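Local coordinates for protein peroxiredoxin (Akkermansia muciniphila, PDB 6KHX) that probably reduces hydrogen peroxide and organic hydroperoxides through a reactive cysteine thiol, as a typical 2-Cys peroxiredoxin of the thioredoxin clan, at residues Pro9-Asn14 with Pro23-Asp28; Ala15-Thr20 with Ser98-Ser103; Gly32-Ile37 with Asp67-Gly72; Leu38-Lys43 with Thr108-Tyr113; Ile135-Leu140 with Asn155-Gly160. All blocks are in the same frame, centred on the assembly; numbering follows the deposited sequence.

The five contacts are spread across and over one mixed seven-stranded sheet of thioredoxin-like type. Contact 1 ties the start of strand 13-17 to strand 24-25. Contact 2 pairs strand 13-17 with 101-103, contact 3 pairs strands 35-40 and 68-74 at the centre, and contact 5 holds strand 138-143 against the loop after the edge strand of this chain, 149-155. Contact 4 lays helix 108-112 over strand 35-40. Contacts 1 and 5 lie farthest apart, their centres about 22 Å from each other, whereas the centres of contacts 4 and 5 are about 10 Å apart. Contact 3 falls in sequence between the two segments of contact 2, so strands remote in sequence become neighbours in the sheet against which the helix with the probable active-site cysteine packs.

Contact 1: Pro9-Asn14 with Pro23-Asp28; sequences PHFSAN and PDFSLD
Pro23 opens segment 23-28 at the bend of the chain, its CA 3.5 Å from Asn14 OD1. Asp24 follows in a backbone shape with positive phi, and with Phe25 it faces Ala13, making a G1 beta bulge; a water accepts from Asp24 N and donates to Asn14 OD1. Phe25 closes the antiparallel pair: its N donates to Ala13 O (2.7 Å), and its O takes Ala13 N (3.0 Å) on a lone pair, in the carbonyl plane. Its ring receives Phe11 CE1 at the edge. Ser26 OG, anti to the backbone N, donates to Phe11 O (2.8 Å) nearly along the C=O axis and accepts from Asp28 N in an ST turn; a short hydroxyl can do both here. Leu27 sets its branch point CG against Phe11 CZ (3.6 Å). Asp28 OD1 receives a weak bond from His10 ND1 (3.3 Å), with a water linking the pair at the ring edge. Beneath this surface pairing, Phe25 rests on Val102 of strand 101-103 and Val71 of strand 68-74, while Phe11 meets Ile109 of helix 108-112.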
# COMPACT_ATOMS: atom_id res chain seq x y z
N PRO B 9 -19.99 -8.44 -25.42
CA PRO B 9 -20.36 -7.58 -24.29
C PRO B 9 -21.74 -6.97 -24.47
O PRO B 9 -22.13 -6.55 -25.55
CB PRO B 9 -19.26 -6.51 -24.29
CG PRO B 9 -18.08 -7.21 -24.87
CD PRO B 9 -18.64 -8.14 -25.93
N HIS B 10 -22.48 -6.95 -23.37
CA HIS B 10 -23.83 -6.43 -23.37
C HIS B 10 -23.82 -4.91 -23.52
O HIS B 10 -22.90 -4.22 -23.06
CB HIS B 10 -24.53 -6.83 -22.07
CG HIS B 10 -25.84 -6.14 -21.83
ND1 HIS B 10 -27.01 -6.54 -22.44
CD2 HIS B 10 -26.16 -5.06 -21.08
CE1 HIS B 10 -28.00 -5.75 -22.05
NE2 HIS B 10 -27.50 -4.84 -21.23
N PHE B 11 -24.84 -4.38 -24.17
CA PHE B 11 -25.03 -2.94 -24.20
C PHE B 11 -26.51 -2.66 -24.34
O PHE B 11 -27.32 -3.56 -24.58
CB PHE B 11 -24.21 -2.27 -25.31
CG PHE B 11 -24.56 -2.73 -26.71
CD1 PHE B 11 -25.65 -2.20 -27.39
CD2 PHE B 11 -23.75 -3.64 -27.38
CE1 PHE B 11 -25.96 -2.60 -28.68
CE2 PHE B 11 -24.05 -4.04 -28.67
CZ PHE B 11 -25.16 -3.52 -29.32
N SER B 12 -26.86 -1.39 -24.15
CA SER B 12 -28.24 -0.95 -24.30
C SER B 12 -28.17 0.54 -24.60
O SER B 12 -27.76 1.33 -23.74
CB SER B 12 -29.06 -1.24 -23.04
OG SER B 12 -30.39 -0.74 -23.16
N ALA B 13 -28.50 0.91 -25.84
CA ALA B 13 -28.28 2.27 -26.29
C ALA B 13 -29.42 2.69 -27.20
O ALA B 13 -30.25 1.89 -27.62
CB ALA B 13 -26.93 2.40 -27.00
N ASN B 14 -29.45 3.98 -27.50
CA ASN B 14 -30.34 4.49 -28.53
C ASN B 14 -29.87 3.99 -29.89
O ASN B 14 -28.67 3.81 -30.13
CB ASN B 14 -30.36 6.01 -28.51
CG ASN B 14 -30.86 6.57 -27.20
OD1 ASN B 14 -31.79 6.02 -26.60
ND2 ASN B 14 -30.24 7.64 -26.73
N PRO B 23 -35.20 3.69 -28.12
CA PRO B 23 -34.28 3.55 -27.00
C PRO B 23 -34.05 2.10 -26.61
O PRO B 23 -34.80 1.21 -27.04
CB PRO B 23 -34.98 4.32 -25.88
CG PRO B 23 -36.43 4.06 -26.16
CD PRO B 23 -36.58 3.94 -27.67
N ASP B 24 -33.03 1.87 -25.78
CA ASP B 24 -32.81 0.58 -25.13
C ASP B 24 -32.62 -0.54 -26.15
O ASP B 24 -33.12 -1.66 -25.98
CB ASP B 24 -33.96 0.26 -24.17
CG ASP B 24 -34.24 1.41 -23.21
OD1 ASP B 24 -33.27 1.97 -22.66
OD2 ASP B 24 -35.42 1.76 -23.02
N PHE B 25 -31.90 -0.25 -27.24
CA PHE B 25 -31.55 -1.30 -28.18
C PHE B 25 -30.41 -2.13 -27.62
O PHE B 25 -29.40 -1.59 -27.16
CB PHE B 25 -31.15 -0.73 -29.54
CG PHE B 25 -30.85 -1.79 -30.56
CD1 PHE B 25 -31.87 -2.32 -31.34
CD2 PHE B 25 -29.57 -2.29 -30.72
CE1 PHE B 25 -31.61 -3.32 -32.27
CE2 PHE B 25 -29.30 -3.29 -31.65
CZ PHE B 25 -30.32 -3.81 -32.42
N SER B 26 -30.56 -3.45 -27.67
CA SER B 26 -29.57 -4.37 -27.13
C SER B 26 -29.58 -5.62 -28.00
O SER B 26 -30.58 -5.95 -28.63
CB SER B 26 -29.87 -4.72 -25.67
OG SER B 26 -28.99 -5.72 -25.19
N LEU B 27 -28.46 -6.34 -27.97
CA LEU B 27 -28.42 -7.61 -28.69
C LEU B 27 -29.06 -8.75 -27.90
O LEU B 27 -29.10 -9.88 -28.40
CB LEU B 27 -26.97 -7.97 -29.05
CG LEU B 27 -26.23 -6.94 -29.92
CD1 LEU B 27 -24.87 -7.47 -30.38
CD2 LEU B 27 -27.07 -6.52 -31.12
N ASP B 28 -29.55 -8.48 -26.69
CA ASP B 28 -30.28 -9.49 -25.92
C ASP B 28 -31.42 -10.08 -26.73
O ASP B 28 -31.66 -11.29 -26.69
CB ASP B 28 -30.81 -8.88 -24.62
CG ASP B 28 -29.72 -8.66 -23.59
OD1 ASP B 28 -28.58 -9.14 -23.80
OD2 ASP B 28 -30.00 -7.99 -22.57
O HOH W 1 -26.32 -8.49 -24.32
O HOH W 2 -26.28 -6.19 -26.05
O HOH W 3 -31.83 4.10 -24.61

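Contact 2: Ala15-Thr20 with Ser98-Ser103; sequences AVVNGT and SYPIVS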
# COMPACT_ATOMS: atom_id res chain seq x y z
N ALA B 15 -30.83 3.77 -30.78
CA ALA B 15 -30.51 3.32 -32.12
C ALA B 15 -31.52 3.89 -33.10
O ALA B 15 -32.55 4.43 -32.71
CB ALA B 15 -30.48 1.79 -32.21
N VAL B 16 -31.18 3.80 -34.38
CA VAL B 16 -32.12 4.07 -35.46
C VAL B 16 -32.46 2.73 -36.09
O VAL B 16 -31.59 2.06 -36.65
CB VAL B 16 -31.56 5.05 -36.50
CG1 VAL B 16 -32.67 5.55 -37.39
CG2 VAL B 16 -30.97 6.24 -35.78
N VAL B 17 -33.72 2.34 -35.94
CA VAL B 17 -34.26 1.12 -36.54
C VAL B 17 -35.35 1.55 -37.51
O VAL B 17 -36.27 2.28 -37.12
CB VAL B 17 -34.80 0.14 -35.48
CG1 VAL B 17 -35.27 -1.14 -36.14
CG2 VAL B 17 -33.72 -0.16 -34.45
N ASN B 18 -35.24 1.11 -38.76
CA ASN B 18 -36.17 1.49 -39.82
C ASN B 18 -36.36 3.00 -39.87
O ASN B 18 -37.47 3.51 -40.01
CB ASN B 18 -37.51 0.77 -39.64
CG ASN B 18 -38.32 0.70 -40.93
OD1 ASN B 18 -37.76 0.75 -42.04
ND2 ASN B 18 -39.63 0.58 -40.80
N GLY B 19 -35.25 3.73 -39.74
CA GLY B 19 -35.31 5.18 -39.83
C GLY B 19 -35.90 5.88 -38.63
O GLY B 19 -36.07 7.10 -38.69
N THR B 20 -36.21 5.16 -37.56
CA THR B 20 -36.84 5.73 -36.38
C THR B 20 -35.93 5.59 -35.16
O THR B 20 -35.32 4.53 -34.95
CB THR B 20 -38.19 5.03 -36.10
OG1 THR B 20 -39.08 5.25 -37.20
CG2 THR B 20 -38.82 5.56 -34.83
N SER B 98 -32.20 0.39 -43.34
CA SER B 98 -33.32 0.08 -42.46
C SER B 98 -32.97 -0.77 -41.25
O SER B 98 -33.77 -0.81 -40.31
CB SER B 98 -34.42 -0.65 -43.25
OG SER B 98 -33.92 -1.87 -43.78
N TYR B 99 -31.82 -1.45 -41.24
CA TYR B 99 -31.42 -2.26 -40.10
C TYR B 99 -30.97 -1.35 -38.95
O TYR B 99 -30.75 -0.15 -39.15
CB TYR B 99 -30.33 -3.24 -40.50
CG TYR B 99 -29.11 -2.61 -41.11
CD1 TYR B 99 -28.09 -2.12 -40.30
CD2 TYR B 99 -28.96 -2.51 -42.48
CE1 TYR B 99 -26.96 -1.54 -40.85
CE2 TYR B 99 -27.84 -1.93 -43.04
CZ TYR B 99 -26.85 -1.45 -42.22
OH TYR B 99 -25.73 -0.88 -42.77
N PRO B 100 -30.84 -1.88 -37.73
CA PRO B 100 -30.51 -1.02 -36.59
C PRO B 100 -29.11 -0.42 -36.71
O PRO B 100 -28.15 -1.12 -37.02
CB PRO B 100 -30.61 -1.96 -35.38
CG PRO B 100 -31.46 -3.09 -35.85
CD PRO B 100 -31.13 -3.26 -37.30
N ILE B 101 -29.02 0.88 -36.46
CA ILE B 101 -27.75 1.59 -36.35
C ILE B 101 -27.67 2.13 -34.93
O ILE B 101 -28.39 3.07 -34.57
CB ILE B 101 -27.62 2.72 -37.38
CG1 ILE B 101 -27.98 2.19 -38.78
CG2 ILE B 101 -26.21 3.29 -37.33
CD1 ILE B 101 -28.00 3.26 -39.86
N VAL B 102 -26.79 1.53 -34.12
CA VAL B 102 -26.70 1.83 -32.70
C VAL B 102 -25.87 3.09 -32.49
O VAL B 102 -24.86 3.31 -33.17
CB VAL B 102 -26.08 0.63 -31.95
CG1 VAL B 102 -25.90 0.95 -30.47
CG2 VAL B 102 -26.92 -0.60 -32.15
N SER B 103 -26.28 3.90 -31.53
CA SER B 103 -25.51 5.08 -31.13
C SER B 103 -24.69 4.74 -29.89
O SER B 103 -25.22 4.65 -28.79
CB SER B 103 -26.45 6.26 -30.86
OG SER B 103 -25.75 7.32 -30.24
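Peptide groups are the flat units that join these segments, and all three bonding N-H groups approach a carbonyl from above its plane. Val16 N stands 32° out of the Ile101 carbonyl plane at 2.9 Å from Ile101 O, while Ile101 N returns a bond to Val16 O at 2.8 Å. This reciprocal couple makes Val16 and Ile101 an antiparallel hydrogen-bonded pair. Ala15 and Val102 form the adjoining non-hydrogen-bonded pair, where the small methyl Ala15 CB comes within 3.8 Å of Val102 CA. Farther along, Val17 points CG2 at Pro100 CB (3.7 Å); proline suits a place whose nitrogen need not donate. The type I' turn of Val17-Thr20 puts Asn18 and Gly19 at positive phi, which both residue types tolerate well, and Asn18 N then reaches Ser98 O at 2.9 Å. Tyr99 turns away to helix 48-58, where its OH bonds Leu53 O. On one face of the sheet Phe25 covers Ala15, Pro100 and Val102; on the other Val16 and Ile101 pack on His81 of helix 78-85.

Contact 3: Gly32-Ile37 with Asp67-Gly72; sequences GKKYVI and DVAVVG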
# COMPACT_ATOMS: atom_id res chain seq x y z
N GLY B 32 -30.71 -16.73 -28.69
CA GLY B 32 -31.57 -17.85 -28.93
C GLY B 32 -32.40 -17.76 -30.19
O GLY B 32 -33.12 -18.72 -30.51
N LYS B 33 -32.34 -16.65 -30.92
CA LYS B 33 -33.18 -16.44 -32.09
C LYS B 33 -32.39 -16.19 -33.36
O LYS B 33 -32.67 -16.81 -34.39
CB LYS B 33 -34.15 -15.28 -31.85
CG LYS B 33 -34.99 -15.39 -30.59
CD LYS B 33 -35.96 -14.22 -30.50
CE LYS B 33 -36.78 -14.25 -29.22
NZ LYS B 33 -37.61 -13.02 -29.09
N LYS B 34 -31.41 -15.29 -33.33
CA LYS B 34 -30.67 -14.93 -34.54
C LYS B 34 -29.17 -14.80 -34.24
O LYS B 34 -28.77 -14.43 -33.14
CB LYS B 34 -31.19 -13.62 -35.13
CG LYS B 34 -32.66 -13.66 -35.53
CD LYS B 34 -33.05 -12.46 -36.36
CE LYS B 34 -34.37 -12.72 -37.08
NZ LYS B 34 -34.36 -13.98 -37.90
N TYR B 35 -28.36 -15.10 -35.25
CA TYR B 35 -26.97 -14.66 -35.24
C TYR B 35 -26.93 -13.15 -35.40
O TYR B 35 -27.92 -12.52 -35.79
CB TYR B 35 -26.18 -15.29 -36.38
CG TYR B 35 -26.24 -16.79 -36.45
CD1 TYR B 35 -27.33 -17.44 -37.03
CD2 TYR B 35 -25.21 -17.58 -35.95
CE1 TYR B 35 -27.40 -18.81 -37.09
CE2 TYR B 35 -25.27 -18.96 -36.01
CZ TYR B 35 -26.37 -19.56 -36.58
OH TYR B 35 -26.43 -20.93 -36.65
N VAL B 36 -25.79 -12.55 -35.08
CA VAL B 36 -25.63 -11.11 -35.23
C VAL B 36 -24.32 -10.84 -35.96
O VAL B 36 -23.27 -11.37 -35.58
CB VAL B 36 -25.66 -10.36 -33.89
CG1 VAL B 36 -25.53 -8.86 -34.12
CG2 VAL B 36 -26.93 -10.67 -33.13
N ILE B 37 -24.38 -10.03 -37.00
CA ILE B 37 -23.19 -9.40 -37.58
C ILE B 37 -23.20 -7.96 -37.08
O ILE B 37 -24.05 -7.16 -37.46
CB ILE B 37 -23.19 -9.48 -39.11
CG1 ILE B 37 -22.86 -10.90 -39.57
CG2 ILE B 37 -22.17 -8.50 -39.69
CD1 ILE B 37 -21.40 -11.25 -39.43
N ASP B 67 -30.79 -16.14 -40.96
CA ASP B 67 -31.15 -15.86 -39.57
C ASP B 67 -30.09 -15.01 -38.89
O ASP B 67 -29.73 -15.23 -37.72
CB ASP B 67 -31.40 -17.15 -38.78
CG ASP B 67 -32.86 -17.52 -38.73
OD1 ASP B 67 -33.67 -16.82 -39.39
OD2 ASP B 67 -33.21 -18.50 -38.04
N VAL B 68 -29.57 -14.03 -39.63
CA VAL B 68 -28.53 -13.14 -39.15
C VAL B 68 -29.12 -11.74 -39.12
O VAL B 68 -29.66 -11.27 -40.13
CB VAL B 68 -27.27 -13.19 -40.04
CG1 VAL B 68 -26.28 -12.13 -39.59
CG2 VAL B 68 -26.65 -14.57 -40.01
N ALA B 69 -29.06 -11.11 -37.96
CA ALA B 69 -29.42 -9.71 -37.82
C ALA B 69 -28.17 -8.87 -38.07
O ALA B 69 -27.11 -9.16 -37.51
CB ALA B 69 -29.98 -9.44 -36.43
N VAL B 70 -28.30 -7.85 -38.91
CA VAL B 70 -27.20 -6.95 -39.21
C VAL B 70 -27.38 -5.70 -38.36
O VAL B 70 -28.45 -5.08 -38.37
CB VAL B 70 -27.16 -6.60 -40.71
CG1 VAL B 70 -26.09 -5.55 -40.98
CG2 VAL B 70 -26.90 -7.85 -41.51
N VAL B 71 -26.33 -5.34 -37.61
CA VAL B 71 -26.37 -4.18 -36.71
C VAL B 71 -25.10 -3.37 -36.94
O VAL B 71 -23.99 -3.91 -36.84
CB VAL B 71 -26.48 -4.60 -35.23
CG1 VAL B 71 -26.56 -3.37 -34.34
CG2 VAL B 71 -27.68 -5.51 -35.00
N GLY B 72 -25.27 -2.09 -37.25
CA GLY B 72 -24.16 -1.16 -37.33
C GLY B 72 -24.07 -0.29 -36.09
O GLY B 72 -25.03 -0.11 -35.36
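The forked side chain of Val68 is the main bump here, wedged between two neighbours on the same face of the sheet. CG1, anti to the backbone N, meets Ile37 CG1 at 3.6 Å, and CG2 touches Tyr35 CB at 3.7 Å, so the valine fills the dip between the two longer side chains. On the other face Val36 CG1 approaches Val71 CG2 at 4.1 Å, while the short Ala69 and Val36 both touch Phe30. Tyr35 carries its ring so that Asp67 O lies at the edge, in plane, and the same oxygen accepts from Tyr35 N (2.8 Å). Its hydroxyl bonds Glu177. Just before strand 35-40, Lys34, extended and then bent at its last torsion, brings NZ to a salt bridge with Asp67 OD1 (3.3 Å). Three further backbone bonds continue the parallel pairing from Tyr35 to Val71. Asp67, at positive phi, ends helix 60-65 in a Schellman motif and leads into strand 68-74; with helix 48-58 this is the link of a beta-alpha-beta crossover of the thioredoxin-like fold.

Contact 4: Leu38-Lys43 with Thr108-Tyr113; sequences LFFYPK and TISADY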
# COMPACT_ATOMS: atom_id res chain seq x y z
N LEU B 38 -22.26 -7.65 -36.18
CA LEU B 38 -22.16 -6.32 -35.58
C LEU B 38 -20.94 -5.62 -36.15
O LEU B 38 -19.82 -6.14 -36.04
CB LEU B 38 -22.05 -6.44 -34.05
CG LEU B 38 -21.77 -5.16 -33.25
CD1 LEU B 38 -22.97 -4.23 -33.31
CD2 LEU B 38 -21.40 -5.47 -31.80
N PHE B 39 -21.13 -4.47 -36.79
CA PHE B 39 -20.00 -3.76 -37.37
C PHE B 39 -19.96 -2.30 -36.93
O PHE B 39 -20.99 -1.62 -36.89
CB PHE B 39 -19.97 -3.88 -38.92
CG PHE B 39 -21.02 -3.07 -39.62
CD1 PHE B 39 -22.32 -3.55 -39.76
CD2 PHE B 39 -20.71 -1.85 -40.19
CE1 PHE B 39 -23.28 -2.80 -40.42
CE2 PHE B 39 -21.66 -1.10 -40.85
CZ PHE B 39 -22.95 -1.58 -40.97
N PHE B 40 -18.76 -1.85 -36.59
CA PHE B 40 -18.46 -0.49 -36.18
C PHE B 40 -17.77 0.25 -37.32
O PHE B 40 -16.89 -0.31 -37.99
CB PHE B 40 -17.53 -0.47 -34.95
CG PHE B 40 -18.07 -1.20 -33.75
CD1 PHE B 40 -18.01 -2.59 -33.67
CD2 PHE B 40 -18.62 -0.50 -32.68
CE1 PHE B 40 -18.50 -3.26 -32.57
CE2 PHE B 40 -19.10 -1.16 -31.57
CZ PHE B 40 -19.04 -2.54 -31.51
N TYR B 41 -18.13 1.53 -37.48
CA TYR B 41 -17.52 2.49 -38.39
C TYR B 41 -17.25 3.78 -37.63
O TYR B 41 -17.90 4.06 -36.62
CB TYR B 41 -18.42 2.76 -39.60
CG TYR B 41 -19.74 3.40 -39.26
CD1 TYR B 41 -20.82 2.62 -38.83
CD2 TYR B 41 -19.93 4.77 -39.37
CE1 TYR B 41 -22.04 3.20 -38.52
CE2 TYR B 41 -21.14 5.35 -39.06
CZ TYR B 41 -22.19 4.57 -38.64
OH TYR B 41 -23.40 5.15 -38.32
N PRO B 42 -16.29 4.61 -38.11
CA PRO B 42 -15.85 5.76 -37.31
C PRO B 42 -16.80 6.95 -37.22
O PRO B 42 -17.06 7.44 -36.11
CB PRO B 42 -14.53 6.17 -37.98
CG PRO B 42 -14.61 5.62 -39.36
CD PRO B 42 -15.39 4.34 -39.24
N LYS B 43 -17.31 7.45 -38.34
CA LYS B 43 -18.00 8.74 -38.32
C LYS B 43 -19.15 8.76 -39.31
O LYS B 43 -18.99 8.36 -40.47
CB LYS B 43 -17.02 9.87 -38.67
CG LYS B 43 -16.21 10.41 -37.51
CD LYS B 43 -15.25 11.48 -38.01
CE LYS B 43 -14.13 11.72 -37.03
NZ LYS B 43 -13.10 12.62 -37.60
N THR B 108 -18.64 3.46 -24.74
CA THR B 108 -18.40 2.27 -23.92
C THR B 108 -18.51 0.99 -24.74
O THR B 108 -17.81 0.01 -24.45
CB THR B 108 -19.36 2.24 -22.73
OG1 THR B 108 -20.71 2.29 -23.20
CG2 THR B 108 -19.12 3.42 -21.79
N ILE B 109 -19.39 0.95 -25.75
CA ILE B 109 -19.51 -0.25 -26.57
C ILE B 109 -18.23 -0.47 -27.37
O ILE B 109 -17.68 -1.58 -27.41
CB ILE B 109 -20.73 -0.16 -27.50
CG1 ILE B 109 -21.99 0.19 -26.71
CG2 ILE B 109 -20.94 -1.47 -28.22
CD1 ILE B 109 -23.19 0.45 -27.59
N SER B 110 -17.75 0.59 -28.03
CA SER B 110 -16.52 0.49 -28.80
C SER B 110 -15.35 0.09 -27.90
O SER B 110 -14.47 -0.67 -28.32
CB SER B 110 -16.24 1.82 -29.50
OG SER B 110 -17.34 2.22 -30.30
N ALA B 111 -15.33 0.61 -26.67
CA ALA B 111 -14.29 0.21 -25.72
C ALA B 111 -14.42 -1.27 -25.37
O ALA B 111 -13.43 -2.01 -25.39
CB ALA B 111 -14.37 1.06 -24.46
N ASP B 112 -15.63 -1.72 -25.06
CA ASP B 112 -15.84 -3.11 -24.65
C ASP B 112 -15.51 -4.09 -25.77
O ASP B 112 -15.04 -5.20 -25.49
CB ASP B 112 -17.29 -3.30 -24.19
CG ASP B 112 -17.56 -2.65 -22.85
OD1 ASP B 112 -16.58 -2.21 -22.21
OD2 ASP B 112 -18.74 -2.55 -22.46
N TYR B 113 -15.71 -3.70 -27.02
CA TYR B 113 -15.42 -4.57 -28.14
C TYR B 113 -14.00 -4.41 -28.68
O TYR B 113 -13.63 -5.10 -29.63
CB TYR B 113 -16.44 -4.34 -29.25
CG TYR B 113 -17.76 -5.03 -28.98
CD1 TYR B 113 -18.68 -4.50 -28.09
CD2 TYR B 113 -18.07 -6.24 -29.60
CE1 TYR B 113 -19.88 -5.14 -27.83
CE2 TYR B 113 -19.27 -6.89 -29.34
CZ TYR B 113 -20.17 -6.33 -28.46
OH TYR B 113 -21.36 -6.98 -28.22
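With CG anti to its carbonyl carbon (chi1 -58°), Phe40 sends its ring out from the sheet, and Leu38, two residues earlier on the same side, extends with CG anti to the backbone N (chi1 173°); Tyr113 has CG anti to its own carbonyl carbon and turns its ring so that one face meets Leu38 while its CG and CB lie beside the tip of Phe40. This is helix-on-sheet packing of the thioredoxin-like fold, strand 35-40 lying under helix 108-112. The Phe40 ring is the central plug. The CG2 methyl of the beta-branched Ile109 meets it at the edge, in plane, 3.8 Å from Phe40 CE2. The Phe40 and Tyr113 rings meet obliquely, planes 47° apart and centroids 5.5 Å apart, with Phe40 CZ 3.8 Å from Tyr113 CG. Ser110 is small enough to sit close beside Phe40, and its buried hydroxyl is satisfied by Asp104 OD2. Tyr113 spends its OH on Pro9 O and sets its ring edge-to-face with Phe141. Farther along the chain, Tyr41 and Pro42 touch Cys49, whose sequence setting matches the peroxidatic cysteine motif of the family. Leu38 CD2 makes a CH-pi contact, 3.9 Å from the Tyr113 ring centroid.

Contact 5: Ile135-Leu140 with Asn155-Gly160; sequences IAYRGL and NDFPLG
Arg138, centre of an inverse gamma turn, pairs antiparallel with Asn155, Asn155 N reaching Arg138 O at 2.8 Å and Arg138 N reaching Asn155 O at 3.3 Å, just before a type I turn from Asp156 to Leu159. The Arg138 chain runs extended from CG to NE and grips a single carbonyl side-on: Phe157 O, in the guanidinium plane, accepts from NE (2.5 Å) and from NH2 (2.9 Å). The long arginine chain, with several donors, suits this reach, and NH1 goes on to a salt bridge with Glu52. Arg138 also touches Cys49, the probable peroxidatic cysteine, which is consistent with the conserved active-site arginine of peroxiredoxins. Tyr137 and Phe157 form an offset stack, centroids 4.2 Å apart and planes at 24°, with Tyr137 CE1 above one Phe157 face. Ala136 O lies in plane at that ring's edge, and Ile135 CG1 comes within 4.0 Å of Phe157 CZ. Asn155 ND2 donates to Leu159 O (3.1 Å) at the end of the turn, while OD1 bonds His151 of a neighbouring subunit. The pair joins strand 138-143, bonded to strand 35-40 through Gly139 and Phe40, to the end of strand 149-155, where Asn155 continues the sheet into that subunit.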
# COMPACT_ATOMS: atom_id res chain seq x y z
N ILE B 135 -12.79 7.35 -31.71
CA ILE B 135 -13.81 6.86 -32.63
C ILE B 135 -13.49 5.40 -32.95
O ILE B 135 -12.38 4.92 -32.72
CB ILE B 135 -13.88 7.69 -33.94
CG1 ILE B 135 -12.53 7.68 -34.66
CG2 ILE B 135 -14.31 9.12 -33.65
CD1 ILE B 135 -12.51 8.57 -35.88
N ALA B 136 -14.49 4.70 -33.48
CA ALA B 136 -14.36 3.27 -33.72
C ALA B 136 -13.67 2.99 -35.05
O ALA B 136 -13.96 3.63 -36.07
CB ALA B 136 -15.73 2.60 -33.70
N TYR B 137 -12.77 2.01 -35.04
CA TYR B 137 -12.22 1.46 -36.27
C TYR B 137 -13.27 0.58 -36.96
O TYR B 137 -14.34 0.29 -36.41
CB TYR B 137 -10.96 0.64 -35.98
CG TYR B 137 -9.68 1.44 -35.89
CD1 TYR B 137 -9.16 2.09 -37.02
CD2 TYR B 137 -8.96 1.53 -34.70
CE1 TYR B 137 -7.98 2.81 -36.95
CE2 TYR B 137 -7.78 2.25 -34.62
CZ TYR B 137 -7.29 2.89 -35.75
OH TYR B 137 -6.12 3.60 -35.68
N ARG B 138 -12.95 0.14 -38.18
CA ARG B 138 -13.87 -0.68 -38.97
C ARG B 138 -13.85 -2.10 -38.42
O ARG B 138 -13.13 -2.99 -38.90
CB ARG B 138 -13.53 -0.62 -40.45
CG ARG B 138 -13.66 0.78 -40.99
CD ARG B 138 -13.58 0.88 -42.49
NE ARG B 138 -13.35 2.28 -42.84
CZ ARG B 138 -14.29 3.22 -42.83
NH1 ARG B 138 -15.55 2.92 -42.52
NH2 ARG B 138 -13.97 4.47 -43.14
N GLY B 139 -14.65 -2.32 -37.38
CA GLY B 139 -14.63 -3.58 -36.64
C GLY B 139 -15.85 -4.42 -36.98
O GLY B 139 -16.95 -3.90 -37.11
N LEU B 140 -15.66 -5.73 -37.07
CA LEU B 140 -16.79 -6.60 -37.41
C LEU B 140 -16.74 -7.85 -36.55
O LEU B 140 -15.67 -8.43 -36.34
CB LEU B 140 -16.81 -6.97 -38.90
CG LEU B 140 -17.98 -7.84 -39.36
CD1 LEU B 140 -18.50 -7.39 -40.72
CD2 LEU B 140 -17.59 -9.31 -39.38
N ASN B 155 -10.38 -3.40 -39.51
CA ASN B 155 -9.65 -2.75 -40.59
C ASN B 155 -9.31 -1.31 -40.22
O ASN B 155 -10.07 -0.64 -39.50
CB ASN B 155 -10.45 -2.76 -41.90
CG ASN B 155 -10.39 -4.09 -42.61
OD1 ASN B 155 -9.79 -5.05 -42.11
ND2 ASN B 155 -10.99 -4.16 -43.79
N ASP B 156 -8.17 -0.85 -40.71
CA ASP B 156 -7.83 0.56 -40.63
C ASP B 156 -8.87 1.40 -41.36
O ASP B 156 -9.62 0.91 -42.22
CB ASP B 156 -6.43 0.80 -41.20
CG ASP B 156 -5.87 2.15 -40.82
OD1 ASP B 156 -6.57 2.90 -40.11
OD2 ASP B 156 -4.73 2.44 -41.21
N PHE B 157 -8.91 2.69 -41.03
CA PHE B 157 -9.93 3.61 -41.54
C PHE B 157 -10.14 3.56 -43.05
O PHE B 157 -11.30 3.50 -43.48
CB PHE B 157 -9.56 5.02 -41.07
CG PHE B 157 -9.70 5.23 -39.58
CD1 PHE B 157 -10.83 4.81 -38.90
CD2 PHE B 157 -8.68 5.83 -38.85
CE1 PHE B 157 -10.95 5.00 -37.54
CE2 PHE B 157 -8.79 6.02 -37.49
CZ PHE B 157 -9.93 5.60 -36.83
N PRO B 158 -9.12 3.59 -43.91
CA PRO B 158 -9.39 3.67 -45.36
C PRO B 158 -9.71 2.35 -46.05
O PRO B 158 -9.95 2.36 -47.26
CB PRO B 158 -8.09 4.27 -45.92
CG PRO B 158 -7.03 4.04 -44.89
CD PRO B 158 -7.67 3.54 -43.63
N LEU B 159 -9.78 1.23 -45.34
CA LEU B 159 -9.94 -0.09 -45.96
C LEU B 159 -11.34 -0.61 -45.68
O LEU B 159 -11.59 -1.19 -44.62
CB LEU B 159 -8.88 -1.06 -45.44
CG LEU B 159 -7.45 -0.52 -45.49
CD1 LEU B 159 -6.44 -1.56 -45.00
CD2 LEU B 159 -7.12 -0.10 -46.91
N GLY B 160 -12.24 -0.41 -46.64
CA GLY B 160 -13.59 -0.92 -46.49
C GLY B 160 -13.64 -2.43 -46.42
O GLY B 160 -12.75 -3.14 -46.90